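Local coordinates for protein putative neuraminyllactose-binding hemagglutinin homolog (Helicobacter pylori, PDB 3BGH) that is a putative outer-membrane lipoprotein adhesin, probably related to the neuraminyllactose-binding hemagglutinin, although its function has not been firmly established, at residues E121-M127 with K156-V162. Sequence-based numbering, arbitrary orientation.
With SO4 (sulfate ion), chain E.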
ATOM      1  N   GLU A 121      -3.663  25.720  -9.265  1.00 64.49           N
ATOM      2  CA  GLU A 121      -5.027  25.811  -8.742  1.00 64.13           C
ATOM      3  C   GLU A 121      -5.194  24.739  -7.670  1.00 62.12           C
ATOM      4  O   GLU A 121      -4.477  23.747  -7.669  1.00 61.97           O
ATOM      5  CB  GLU A 121      -6.052  25.616  -9.886  1.00 64.03           C
ATOM      6  CG  GLU A 121      -5.793  26.506 -11.148  1.00 66.14           C
ATOM      7  CD  GLU A 121      -6.694  26.181 -12.370  1.00 67.08           C
ATOM      8  OE1 GLU A 121      -6.991  24.980 -12.625  1.00 68.56           O
ATOM      9  OE2 GLU A 121      -7.082  27.144 -13.090  1.00 69.74           O
ATOM     10  N   GLU A 122      -6.136  24.944  -6.763  1.00 60.91           N
ATOM     11  CA  GLU A 122      -6.558  23.904  -5.871  1.00 60.14           C
ATOM     12  C   GLU A 122      -7.074  22.741  -6.708  1.00 59.88           C
ATOM     13  O   GLU A 122      -7.748  22.939  -7.726  1.00 59.45           O
ATOM     14  CB  GLU A 122      -7.663  24.407  -4.958  1.00 60.41           C
ATOM     15  CG  GLU A 122      -8.231  23.353  -4.034  1.00 61.38           C
ATOM     16  CD  GLU A 122      -9.074  23.964  -2.959  1.00 64.46           C
ATOM     17  OE1 GLU A 122      -9.867  23.256  -2.297  1.00 65.03           O
ATOM     18  OE2 GLU A 122      -8.951  25.185  -2.781  1.00 67.02           O
ATOM     19  N   LYS A 123      -6.721  21.527  -6.312  1.00 59.04           N
ATOM     20  CA  LYS A 123      -7.241  20.379  -7.016  1.00 58.79           C
ATOM     21  C   LYS A 123      -7.582  19.248  -6.077  1.00 58.22           C
ATOM     22  O   LYS A 123      -7.022  19.175  -4.973  1.00 58.82           O
ATOM     23  CB  LYS A 123      -6.309  19.933  -8.147  1.00 58.83           C
ATOM     24  CG  LYS A 123      -4.865  20.151  -7.896  1.00 60.06           C
ATOM     25  CD  LYS A 123      -4.109  20.209  -9.204  1.00 61.82           C
ATOM     26  CE  LYS A 123      -2.642  20.596  -8.948  1.00 62.25           C
ATOM     27  NZ  LYS A 123      -1.809  20.745 -10.190  1.00 60.25           N
ATOM     28  N   VAL A 124      -8.562  18.434  -6.480  1.00 56.46           N
ATOM     29  CA  VAL A 124      -8.885  17.207  -5.776  1.00 54.38           C
ATOM     30  C   VAL A 124      -8.344  16.088  -6.650  1.00 54.20           C
ATOM     31  O   VAL A 124      -8.373  16.192  -7.892  1.00 54.87           O
ATOM     32  CB  VAL A 124     -10.378  17.088  -5.568  1.00 54.97           C
ATOM     33  CG1 VAL A 124     -10.759  15.847  -4.701  1.00 52.07           C
ATOM     34  CG2 VAL A 124     -10.902  18.388  -4.935  1.00 54.02           C
ATOM     35  N   ILE A 125      -7.791  15.048  -6.021  1.00 52.87           N
ATOM     36  CA  ILE A 125      -7.143  13.952  -6.758  1.00 50.70           C
ATOM     37  C   ILE A 125      -7.534  12.608  -6.173  1.00 50.66           C
ATOM     38  O   ILE A 125      -8.042  12.537  -5.062  1.00 50.70           O
ATOM     39  CB  ILE A 125      -5.601  14.024  -6.691  1.00 50.44           C
ATOM     40  CG1 ILE A 125      -5.094  13.618  -5.301  1.00 49.96           C
ATOM     41  CG2 ILE A 125      -5.062  15.388  -7.093  1.00 49.37           C
ATOM     42  CD1 ILE A 125      -3.635  13.495  -5.195  1.00 50.08           C
ATOM     43  N   ASP A 126      -7.313  11.548  -6.942  1.00 50.46           N
ATOM     44  CA  ASP A 126      -7.221  10.211  -6.414  1.00 50.28           C
ATOM     45  C   ASP A 126      -5.739   9.811  -6.446  1.00 49.55           C
ATOM     46  O   ASP A 126      -4.981  10.325  -7.263  1.00 49.63           O
ATOM     47  CB  ASP A 126      -8.062   9.247  -7.250  1.00 50.68           C
ATOM     48  CG  ASP A 126      -9.549   9.381  -6.981  1.00 53.49           C
ATOM     49  OD1 ASP A 126      -9.919  10.072  -5.993  1.00 55.29           O
ATOM     50  OD2 ASP A 126     -10.355   8.808  -7.769  1.00 56.03           O
ATOM     51  N   MET A 127      -5.329   8.908  -5.562  1.00 48.29           N
ATOM     52  CA  MET A 127      -3.922   8.560  -5.423  1.00 46.81           C
ATOM     53  C   MET A 127      -3.777   7.124  -4.976  1.00 46.60           C
ATOM     54  O   MET A 127      -4.503   6.675  -4.090  1.00 46.81           O
ATOM     55  CB  MET A 127      -3.226   9.488  -4.398  1.00 47.36           C
ATOM     56  CG  MET A 127      -1.666   9.316  -4.299  1.00 48.16           C
ATOM     57  SD  MET A 127      -0.813  10.395  -3.066  1.00 42.62           S
ATOM     58  CE  MET A 127      -1.403   9.634  -1.608  1.00 45.04           C
ATOM     59  N   LYS A 156      -0.933   9.653  -9.083  1.00 52.61           N
ATOM     60  CA  LYS A 156      -2.088  10.571  -8.924  1.00 53.45           C
ATOM     61  C   LYS A 156      -2.905  10.857 -10.196  1.00 54.04           C
ATOM     62  O   LYS A 156      -2.372  10.955 -11.314  1.00 54.80           O
ATOM     63  CB  LYS A 156      -1.674  11.932  -8.307  1.00 52.74           C
ATOM     64  CG  LYS A 156      -0.523  11.942  -7.313  1.00 52.75           C
ATOM     65  CD  LYS A 156      -0.301  13.363  -6.691  1.00 54.05           C
ATOM     66  CE  LYS A 156       1.002  13.472  -5.882  1.00 55.66           C
ATOM     67  NZ  LYS A 156       0.873  14.366  -4.651  1.00 56.82           N
ATOM     68  N   ALA A 157      -4.212  11.017 -10.007  1.00 54.16           N
ATOM     69  CA  ALA A 157      -5.074  11.522 -11.048  1.00 53.86           C
ATOM     70  C   ALA A 157      -5.935  12.656 -10.516  1.00 54.33           C
ATOM     71  O   ALA A 157      -6.607  12.537  -9.503  1.00 53.41           O
ATOM     72  CB  ALA A 157      -5.933  10.414 -11.592  1.00 53.60           C
ATOM     73  N   VAL A 158      -5.927  13.763 -11.237  1.00 56.01           N
ATOM     74  CA  VAL A 158      -6.754  14.895 -10.885  1.00 57.17           C
ATOM     75  C   VAL A 158      -8.201  14.626 -11.281  1.00 58.50           C
ATOM     76  O   VAL A 158      -8.468  14.237 -12.419  1.00 58.79           O
ATOM     77  CB  VAL A 158      -6.263  16.146 -11.567  1.00 56.63           C
ATOM     78  CG1 VAL A 158      -7.158  17.311 -11.210  1.00 56.29           C
ATOM     79  CG2 VAL A 158      -4.844  16.401 -11.143  1.00 56.57           C
ATOM     80  N   ILE A 159      -9.114  14.809 -10.329  1.00 59.35           N
ATOM     81  CA  ILE A 159     -10.529  14.660 -10.594  1.00 61.15           C
ATOM     82  C   ILE A 159     -11.263  16.004 -10.653  1.00 62.55           C
ATOM     83  O   ILE A 159     -12.260  16.141 -11.361  1.00 62.51           O
ATOM     84  CB  ILE A 159     -11.229  13.715  -9.602  1.00 60.69           C
ATOM     85  CG1 ILE A 159     -10.888  14.065  -8.160  1.00 61.44           C
ATOM     86  CG2 ILE A 159     -10.849  12.290  -9.904  1.00 60.44           C
ATOM     87  CD1 ILE A 159     -11.546  13.127  -7.131  1.00 61.78           C
ATOM     88  N   GLU A 160     -10.741  16.991  -9.938  1.00 63.76           N
ATOM     89  CA  GLU A 160     -11.396  18.268  -9.813  1.00 65.51           C
ATOM     90  C   GLU A 160     -10.365  19.412  -9.729  1.00 65.87           C
ATOM     91  O   GLU A 160      -9.387  19.322  -8.971  1.00 66.21           O
ATOM     92  CB  GLU A 160     -12.274  18.210  -8.567  1.00 65.84           C
ATOM     93  CG  GLU A 160     -13.274  19.323  -8.395  1.00 69.66           C
ATOM     94  CD  GLU A 160     -14.234  19.020  -7.247  1.00 74.46           C
ATOM     95  OE1 GLU A 160     -14.702  17.862  -7.175  1.00 75.30           O
ATOM     96  OE2 GLU A 160     -14.516  19.920  -6.414  1.00 76.56           O
ATOM     97  N   ARG A 161     -10.569  20.456 -10.532  1.00 66.02           N
ATOM     98  CA  ARG A 161      -9.820  21.722 -10.396  1.00 66.65           C
ATOM     99  C   ARG A 161     -10.755  22.856  -9.985  1.00 66.91           C
ATOM    100  O   ARG A 161     -11.902  22.887 -10.403  1.00 67.05           O
ATOM    101  CB  ARG A 161      -9.130  22.095 -11.702  1.00 66.52           C
ATOM    102  CG  ARG A 161      -8.511  20.900 -12.370  1.00 68.23           C
ATOM    103  CD  ARG A 161      -7.818  21.255 -13.613  1.00 71.56           C
ATOM    104  NE  ARG A 161      -6.660  20.391 -13.810  1.00 76.43           N
ATOM    105  CZ  ARG A 161      -5.442  20.658 -13.342  1.00 78.35           C
ATOM    106  NH1 ARG A 161      -5.219  21.771 -12.641  1.00 78.86           N
ATOM    107  NH2 ARG A 161      -4.444  19.816 -13.580  1.00 78.50           N
ATOM    108  N   VAL A 162     -10.264  23.782  -9.170  1.00 67.17           N
ATOM    109  CA  VAL A 162     -11.031  24.955  -8.783  1.00 67.50           C
ATOM    110  C   VAL A 162     -10.650  26.128  -9.686  1.00 67.77           C
ATOM    111  O   VAL A 162      -9.519  26.609  -9.651  1.00 68.50           O
ATOM    112  CB  VAL A 162     -10.841  25.315  -7.288  1.00 67.48           C
ATOM    113  CG1 VAL A 162     -11.588  26.606  -6.945  1.00 67.52           C
ATOM    114  CG2 VAL A 162     -11.314  24.157  -6.395  1.00 67.74           C
TER
HETATM  115  S   SO4 E   4      -1.261  21.630 -13.111  1.00 93.39           S
HETATM  116  O1  SO4 E   4      -0.311  21.579 -14.223  1.00 93.20           O
HETATM  117  O2  SO4 E   4      -0.591  22.051 -11.879  1.00 92.57           O
HETATM  118  O3  SO4 E   4      -2.307  22.589 -13.436  1.00 95.17           O
HETATM  119  O4  SO4 E   4      -1.876  20.321 -12.941  1.00 93.60           O
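Val-124 spreads its two methyls over neighbouring residues of strand 156-161: CG1 meets CD1 of Ile-159 at 3.7 Å, while CG2 lies against CB and the carboxylate carbon CD of Glu-160, which runs alongside and points the same way. Both neighbours face Val-124, and the antiparallel register slips by one residue here. Its carbonyl O therefore accepts two bonds, from N of Ile-159 at 2.9 Å and from N of Glu-160 at 3.2 Å, both arriving from the same face of the carbonyl plane. N of Val-124 gives its hydrogen to O of Glu-160. With chi1 at 49°, CG1 of Ile-159 sits between its own backbone N and carbonyl carbon, packing 3.3 Å from O of Val-124 and carrying CD1 on to OD1 of Asp-126. That buried carboxylate is held by N of Asp-111 and ND1 of His-186, tying this side of the hairpin to strand 98-114 and helix 186-208. Beyond the bulge, Asp-126 and Ala-157 exchange two backbone bonds. On the other face, CD1 of Ile-125 rests 3.7 Å from CD of Lys-156, whose amino group forms a salt bridge with Glu-114, and CG2 of Ile-125 touches CG2 of Val-158. Farther along this face, Lys-123 and Arg-161 lie side by side and share a sulfate, probably from the crystallisation liquor: NZ of Lys-123 and NH2 of Arg-161 both bond to its O4, the latter at 2.7 Å in the guanidinium plane. The anion probably offsets the two positive charges. OE1 of Glu-121 adds a long salt bridge to NH1 of Arg-161 (3.7 Å), with Glu-183 on NE. Ile-159 and Glu-160 opposite Val-124 make a classic beta bulge, set in the antiparallel hairpin of strands 123-137 and 144-161.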